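PDB 6TJA: SVS_variant_AS1 from Streptomyces sp. CWA1, which is an engineered ancestral class I terpene cyclase of the spiroviolene synthase lineage, probably cyclising geranylgeranyl diphosphate to the diterpene spiroviolene with the help of metal ions. Local coordinates for the interface of chains A and B. Coordinates in Å, arbitrary orientation; residue numbers count along the deposited sequence, not the author numbering. Chains: chain A/B, SVS_variant_AS1.

Contact 1: the interface of chains A and B. Residues chain A 183, 218, 349-353; chain B 112, 116, 118.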
loop_
_atom_site.group_PDB
_atom_site.type_symbol
_atom_site.label_atom_id
_atom_site.label_comp_id
_atom_site.label_asym_id
_atom_site.label_seq_id
_atom_site.Cartn_x
_atom_site.Cartn_y
_atom_site.Cartn_z
ATOM N N LEU A 183 6.755 -8.972 8.614
ATOM C CA LEU A 183 6.666 -9.242 7.166
ATOM C C LEU A 183 6.775 -7.894 6.451
ATOM O O LEU A 183 7.409 -7.823 5.416
ATOM C CB LEU A 183 5.330 -9.933 6.922
ATOM C CG LEU A 183 5.031 -10.520 5.540
ATOM C CD1 LEU A 183 6.034 -11.598 5.121
ATOM C CD2 LEU A 183 3.622 -11.114 5.587
ATOM N N GLU A 218 6.190 -13.729 0.017
ATOM C CA GLU A 218 6.001 -13.536 1.471
ATOM C C GLU A 218 6.990 -14.437 2.225
ATOM O O GLU A 218 7.620 -13.953 3.164
ATOM C CB GLU A 218 4.537 -13.751 1.811
ATOM C CG GLU A 218 3.652 -12.584 1.417
ATOM C CD GLU A 218 2.368 -12.505 2.220
ATOM O OE1 GLU A 218 2.069 -13.495 2.930
ATOM O OE2 GLU A 218 1.658 -11.463 2.139
ATOM N N SER A 349 -2.284 -16.339 10.400
ATOM C CA SER A 349 -2.164 -15.327 9.319
ATOM C C SER A 349 -1.259 -15.859 8.212
ATOM O O SER A 349 -1.338 -15.303 7.110
ATOM C CB SER A 349 -1.664 -13.965 9.783
ATOM O OG SER A 349 -2.730 -13.194 10.316
ATOM N N ILE A 350 -0.450 -16.883 8.472
ATOM C CA ILE A 350 0.470 -17.398 7.417
ATOM C C ILE A 350 0.105 -18.822 6.993
ATOM O O ILE A 350 0.790 -19.332 6.084
ATOM C CB ILE A 350 1.942 -17.277 7.845
ATOM C CG1 ILE A 350 2.277 -18.136 9.068
ATOM C CG2 ILE A 350 2.305 -15.831 8.060
ATOM C CD1 ILE A 350 3.777 -18.334 9.320
ATOM N N ALA A 351 -0.920 -19.432 7.593
ATOM C CA ALA A 351 -1.301 -20.841 7.354
ATOM C C ALA A 351 -1.637 -21.046 5.875
ATOM O O ALA A 351 -1.345 -22.146 5.326
ATOM C CB ALA A 351 -2.457 -21.209 8.241
ATOM N N TRP A 352 -2.167 -20.019 5.211
ATOM C CA TRP A 352 -2.526 -20.140 3.774
ATOM C C TRP A 352 -1.277 -20.396 2.916
ATOM O O TRP A 352 -1.440 -20.869 1.772
ATOM C CB TRP A 352 -3.318 -18.920 3.293
ATOM C CG TRP A 352 -2.543 -17.643 3.243
ATOM C CD1 TRP A 352 -2.338 -16.750 4.259
ATOM C CD2 TRP A 352 -1.872 -17.112 2.093
ATOM N NE1 TRP A 352 -1.593 -15.701 3.814
ATOM C CE2 TRP A 352 -1.291 -15.900 2.489
ATOM C CE3 TRP A 352 -1.702 -17.551 0.783
ATOM C CZ2 TRP A 352 -0.536 -15.131 1.611
ATOM C CZ3 TRP A 352 -0.991 -16.768 -0.096
ATOM C CH2 TRP A 352 -0.405 -15.587 0.320
ATOM N N TRP A 353 -0.056 -20.170 3.412
ATOM C CA TRP A 353 1.141 -20.555 2.609
ATOM C C TRP A 353 1.187 -22.064 2.331
ATOM O O TRP A 353 1.890 -22.451 1.402
ATOM C CB TRP A 353 2.440 -20.131 3.264
ATOM C CG TRP A 353 2.607 -18.664 3.443
ATOM C CD1 TRP A 353 1.956 -17.649 2.813
ATOM C CD2 TRP A 353 3.509 -18.055 4.376
ATOM N NE1 TRP A 353 2.391 -16.441 3.302
ATOM C CE2 TRP A 353 3.352 -16.658 4.248
ATOM C CE3 TRP A 353 4.448 -18.561 5.285
ATOM C CZ2 TRP A 353 4.107 -15.755 5.001
ATOM C CZ3 TRP A 353 5.162 -17.671 6.053
ATOM C CH2 TRP A 353 4.996 -16.288 5.901
ATOM N N ARG B 112 -4.127 -7.317 6.943
ATOM C CA ARG B 112 -3.653 -8.674 6.861
ATOM C C ARG B 112 -4.776 -9.658 6.606
ATOM O O ARG B 112 -4.609 -10.550 5.874
ATOM C CB ARG B 112 -2.828 -9.089 8.061
ATOM C CG ARG B 112 -2.204 -10.454 7.927
ATOM C CD ARG B 112 -1.099 -10.497 6.891
ATOM N NE ARG B 112 -0.567 -11.818 6.674
ATOM C CZ ARG B 112 0.054 -12.221 5.577
ATOM N NH1 ARG B 112 0.238 -11.410 4.585
ATOM N NH2 ARG B 112 0.471 -13.442 5.482
ATOM N N ALA B 116 -4.881 -12.377 3.655
ATOM C CA ALA B 116 -4.694 -13.760 4.152
ATOM C C ALA B 116 -6.016 -14.326 4.680
ATOM O O ALA B 116 -6.424 -13.998 5.794
ATOM C CB ALA B 116 -3.662 -13.724 5.239
ATOM N N SER B 118 -6.617 -17.147 5.914
ATOM C CA SER B 118 -6.355 -17.993 7.107
ATOM C C SER B 118 -6.237 -17.131 8.371
ATOM O O SER B 118 -6.241 -17.691 9.465
ATOM C CB SER B 118 -5.142 -18.861 6.899
ATOM O OG SER B 118 -4.009 -18.066 6.638
#
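The guanidinium of B:Arg112 lies between A:Leu183 and B:Ala116: a leucine methyl, CD2, stands over one face near the rim, 3.7 Å from CZ of B:Arg112, and the B:Ala116 methyl sits over the other. At its edge, in plane, are the carboxylate of A:Glu218 and CB of A:Ser349. The A:Trp352 ring carries CD1 of A:Trp353 over the centre of one face and meets OG of B:Ser118 at its edge.

A:Glu218 and B:Arg112 meet tip to tip with planes 32° apart. The salt bridge is end-on: NH1 of B:Arg112 reaches OE2 of A:Glu218 at 2.8 Å (153° at H), and NH2 reaches OE1 at 3.0 Å, both on the syn side but out of the carboxylate plane. OE1 of A:Glu218 also accepts a hydrogen bond from NE1 of A:Trp353 through its anti lone pair at 3.0 Å, a second-shell contact that helps to hold the carboxylate. NH2 of B:Arg112 further bonds the backbone O of A:Ser349 at 3.1 Å, from above the carbonyl plane. The arginine arrives with CG anti to its backbone N (chi1 -174°) and a bend at chi2. An alanine in place of B:Arg112 would probably leave the A:Glu218 carboxylate without its charged mate and the A:Ser349 O without this donor, and open a gap beside A:Leu183.

Backbone N of A:Trp352 donates to OG of B:Ser118 at 3.0 Å. The site ties 3-10 helix 348-354 and helices 175-185 and 211-231 to the partner, probably helping hold the crystal dimer.

Contact 2: the interface of chains A and B. Residues chain A 112, 116-119; chain B 348-352.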
loop_
_atom_site.group_PDB
_atom_site.type_symbol
_atom_site.label_atom_id
_atom_site.label_comp_id
_atom_site.label_asym_id
_atom_site.label_seq_id
_atom_site.Cartn_x
_atom_site.Cartn_y
_atom_site.Cartn_z
ATOM N N ARG A 112 3.858 9.964 -0.567
ATOM C CA ARG A 112 3.347 10.886 -1.609
ATOM C C ARG A 112 4.494 11.359 -2.514
ATOM O O ARG A 112 4.318 11.326 -3.739
ATOM C CB ARG A 112 2.577 12.055 -0.996
ATOM C CG ARG A 112 1.929 12.961 -2.040
ATOM C CD ARG A 112 0.846 12.232 -2.810
ATOM N NE ARG A 112 0.365 12.928 -3.986
ATOM C CZ ARG A 112 -0.318 12.360 -4.977
ATOM N NH1 ARG A 112 -0.613 11.069 -4.932
ATOM N NH2 ARG A 112 -0.745 13.098 -5.994
ATOM N N ALA A 116 4.540 11.149 -6.515
ATOM C CA ALA A 116 4.390 12.422 -7.169
ATOM C C ALA A 116 5.682 13.187 -7.229
ATOM O O ALA A 116 6.137 13.670 -6.256
ATOM C CB ALA A 116 3.357 13.225 -6.433
ATOM N N PRO A 117 6.258 13.304 -8.404
ATOM C CA PRO A 117 7.511 14.005 -8.659
ATOM C C PRO A 117 7.437 15.490 -8.390
ATOM O O PRO A 117 8.439 16.063 -8.107
ATOM C CB PRO A 117 7.776 13.739 -10.134
ATOM C CG PRO A 117 6.939 12.614 -10.483
ATOM C CD PRO A 117 5.747 12.646 -9.600
ATOM N N SER A 118 6.257 16.072 -8.461
ATOM C CA SER A 118 6.063 17.525 -8.192
ATOM C C SER A 118 6.090 17.807 -6.679
ATOM O O SER A 118 6.260 18.975 -6.283
ATOM C CB SER A 118 4.802 18.043 -8.840
ATOM O OG SER A 118 3.663 17.280 -8.466
ATOM N N ALA A 119 5.969 16.773 -5.855
ATOM C CA ALA A 119 6.006 16.884 -4.385
ATOM C C ALA A 119 7.272 17.642 -3.961
ATOM O O ALA A 119 8.347 17.409 -4.589
ATOM C CB ALA A 119 5.944 15.506 -3.761
ATOM N N PRO B 348 1.769 21.492 -4.508
ATOM C CA PRO B 348 2.740 20.839 -5.381
ATOM C C PRO B 348 2.637 19.301 -5.445
ATOM O O PRO B 348 3.118 18.796 -6.425
ATOM C CB PRO B 348 4.079 21.318 -4.812
ATOM C CG PRO B 348 3.780 21.658 -3.352
ATOM C CD PRO B 348 2.381 22.227 -3.385
ATOM N N SER B 349 1.975 18.600 -4.496
ATOM C CA SER B 349 1.836 17.111 -4.519
ATOM C C SER B 349 0.888 16.667 -5.645
ATOM O O SER B 349 0.951 15.498 -6.034
ATOM C CB SER B 349 1.410 16.535 -3.183
ATOM O OG SER B 349 0.061 16.883 -2.876
ATOM N N ILE B 350 0.039 17.556 -6.166
ATOM C CA ILE B 350 -0.936 17.208 -7.240
ATOM C C ILE B 350 -0.607 17.942 -8.560
ATOM O O ILE B 350 -1.335 17.704 -9.520
ATOM C CB ILE B 350 -2.377 17.489 -6.778
ATOM C CG1 ILE B 350 -2.656 18.997 -6.712
ATOM C CG2 ILE B 350 -2.656 16.770 -5.462
ATOM C CD1 ILE B 350 -4.093 19.365 -6.502
ATOM N N ALA B 351 0.447 18.767 -8.637
ATOM C CA ALA B 351 0.760 19.599 -9.838
ATOM C C ALA B 351 1.101 18.710 -11.044
ATOM O O ALA B 351 0.854 19.139 -12.181
ATOM C CB ALA B 351 1.874 20.567 -9.532
ATOM N N TRP B 352 1.626 17.500 -10.821
ATOM C CA TRP B 352 1.949 16.568 -11.927
ATOM C C TRP B 352 0.677 16.218 -12.701
ATOM O O TRP B 352 0.782 15.823 -13.854
ATOM C CB TRP B 352 2.692 15.333 -11.411
ATOM C CG TRP B 352 1.903 14.401 -10.548
ATOM C CD1 TRP B 352 1.734 14.460 -9.196
ATOM C CD2 TRP B 352 1.231 13.215 -10.976
ATOM N NE1 TRP B 352 0.974 13.409 -8.754
ATOM C CE2 TRP B 352 0.655 12.621 -9.823
ATOM C CE3 TRP B 352 1.049 12.601 -12.216
ATOM C CZ2 TRP B 352 -0.091 11.442 -9.879
ATOM C CZ3 TRP B 352 0.317 11.433 -12.271
ATOM C CH2 TRP B 352 -0.248 10.865 -11.119
#
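A:Ser118 meets B:Pro348 and B:Trp352 where a loop of one terpene synthase subunit receives the C-terminal 3-10 helix 348-354 of the other. Packing is close here. The A:Ser118 hydroxyl OG donates to the backbone O of B:Pro348 at 2.6 Å, nearly along the C=O axis (165°), although the backbone O atoms of these two residues also crowd each other, which makes the exact fit doubtful. The same OG takes a weak bond from the backbone N of B:Trp352 at 3.1 Å, and it lies in plane at the edge of that ring. OG sits between the backbone N and the carbonyl carbon of its own residue (chi1 54°), facing the 3-10 helix. Beside it the A:Ala116 methyl packs against the indole, CB to CD1 of B:Trp352 at 3.4 Å.

NH2 of A:Arg112 donates to the backbone O of B:Ser349 at 2.9 Å, from above the carbonyl plane; NE adds a weaker bond. CB of B:Ser349 packs on CG of A:Arg112 at 3.8 Å. A:Arg112 and B:Trp352 cross at about a right angle, their planes 42° apart, and A:Ala116 covers one guanidinium face.

The periphery is looser: CD of A:Pro117 stays 4.3 Å from CG of B:Trp352, and B:Ile350 buries about 1 Å².

Contact 3: the interface of chains A and B. Residues chain A 100, 165-166, 169; chain B 101-102, 105.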
loop_
_atom_site.group_PDB
_atom_site.type_symbol
_atom_site.label_atom_id
_atom_site.label_comp_id
_atom_site.label_asym_id
_atom_site.label_seq_id
_atom_site.Cartn_x
_atom_site.Cartn_y
_atom_site.Cartn_z
ATOM N N PRO A 100 3.777 7.595 17.148
ATOM C CA PRO A 100 3.048 7.100 15.991
ATOM C C PRO A 100 2.326 8.232 15.264
ATOM O O PRO A 100 2.333 8.204 14.043
ATOM C CB PRO A 100 2.026 6.086 16.502
ATOM C CG PRO A 100 2.217 6.030 17.999
ATOM C CD PRO A 100 3.386 6.905 18.375
ATOM N N GLY A 165 3.734 2.137 16.842
ATOM C CA GLY A 165 2.505 2.099 17.646
ATOM C C GLY A 165 2.682 1.162 18.830
ATOM O O GLY A 165 2.348 1.586 19.975
ATOM N N ASN A 166 3.197 -0.049 18.579
ATOM C CA ASN A 166 3.453 -1.070 19.636
ATOM C C ASN A 166 4.446 -0.507 20.665
ATOM O O ASN A 166 4.173 -0.627 21.888
ATOM C CB ASN A 166 3.969 -2.386 19.054
ATOM C CG ASN A 166 2.907 -3.193 18.338
ATOM O OD1 ASN A 166 1.734 -2.834 18.372
ATOM N ND2 ASN A 166 3.314 -4.271 17.679
ATOM N N ARG A 169 3.235 2.198 23.152
ATOM C CA ARG A 169 2.362 1.548 24.172
ATOM C C ARG A 169 3.154 0.560 25.049
ATOM O O ARG A 169 2.592 0.104 26.026
ATOM C CB ARG A 169 1.227 0.748 23.525
ATOM C CG ARG A 169 0.206 1.571 22.759
ATOM C CD ARG A 169 -0.560 0.719 21.759
ATOM N NE ARG A 169 -1.283 -0.404 22.349
ATOM C CZ ARG A 169 -1.670 -1.502 21.677
ATOM N NH1 ARG A 169 -1.394 -1.654 20.384
ATOM N NH2 ARG A 169 -2.309 -2.467 22.309
ATOM N N ALA B 101 -1.643 4.986 18.046
ATOM C CA ALA B 101 -0.862 3.777 18.400
ATOM C C ALA B 101 -1.715 2.533 18.187
ATOM O O ALA B 101 -1.219 1.592 17.561
ATOM C CB ALA B 101 -0.329 3.847 19.806
ATOM N N GLN B 102 -2.946 2.499 18.694
ATOM C CA GLN B 102 -3.836 1.316 18.534
ATOM C C GLN B 102 -4.291 1.237 17.072
ATOM O O GLN B 102 -4.397 0.128 16.533
ATOM C CB GLN B 102 -5.031 1.379 19.488
ATOM C CG GLN B 102 -4.689 1.074 20.944
ATOM C CD GLN B 102 -3.943 2.176 21.677
ATOM O OE1 GLN B 102 -3.527 3.175 21.092
ATOM N NE2 GLN B 102 -3.750 2.005 22.981
ATOM N N ALA B 105 -1.930 -0.561 14.679
ATOM C CA ALA B 105 -2.018 -2.021 14.891
ATOM C C ALA B 105 -3.314 -2.531 14.230
ATOM O O ALA B 105 -3.246 -3.553 13.482
ATOM C CB ALA B 105 -1.971 -2.375 16.380
HETATM O O HOH W 1 -0.003 -0.557 18.631
#
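A:Gly165 and B:Ala101 bring two helical backbones together, CA to CA at 3.8 Å, all the residues here having helical phi and psi and A:Arg169 ending helix 143-169. With no side chain on A:Gly165, the B:Ala101 methyl can lie against that helix, CB at 3.5 Å from the glycine O. A:Pro100 adds its ring from another side, with CG at 3.8 Å from CB of B:Ala101.

The long side chain of the patch is A:Arg169, which buries 69 Å². Its chain bends at chi3 (59°), which lays the guanidinium over B:Gln102. The guanidinium and amide planes are 24° apart and stacked, CG of B:Gln102 standing over one face toward the rim; CD of A:Arg169 is 3.7 Å from CD of B:Gln102. NE of A:Arg169 and NE2 of B:Gln102 come to 3.5 Å, which is a stacking distance and not a bond. The direct contact therefore rests on packing, with the aliphatic CD of A:Arg169 also touching the B:Ala101 methyl.

A water bridges the two sides. It lies 2.9 Å from OD1 of A:Asn166 and 2.7 Å from the backbone O of B:Ala101; NH1 of A:Arg169 is 2.5 Å from the water, short for a hydrogen bond.

In the all-helical terpene cyclase fold, the starts of both copies of helix 100-115 meet here, with the end of helix 143-169 alongside.

The centres of the C-alpha atoms of contact 1 and contact 2 lie about 35 Å apart, with contact 3 about 22 Å from the first and 29 Å from the second. Contacts 1 and 2 are largely the same meeting with the chains exchanged, sharing 3-10 helix 348-354; differing details, such as the torsion of Ser349, show the copies are not identical. Helix 100-115 runs through all three, giving residues near its start to contact 3 and Arg112 near its end to the others. Contact 3, which has its own twin, lies between the polar anchors, off their line, consistent with a dimer, though the structure alone does not establish one in solution.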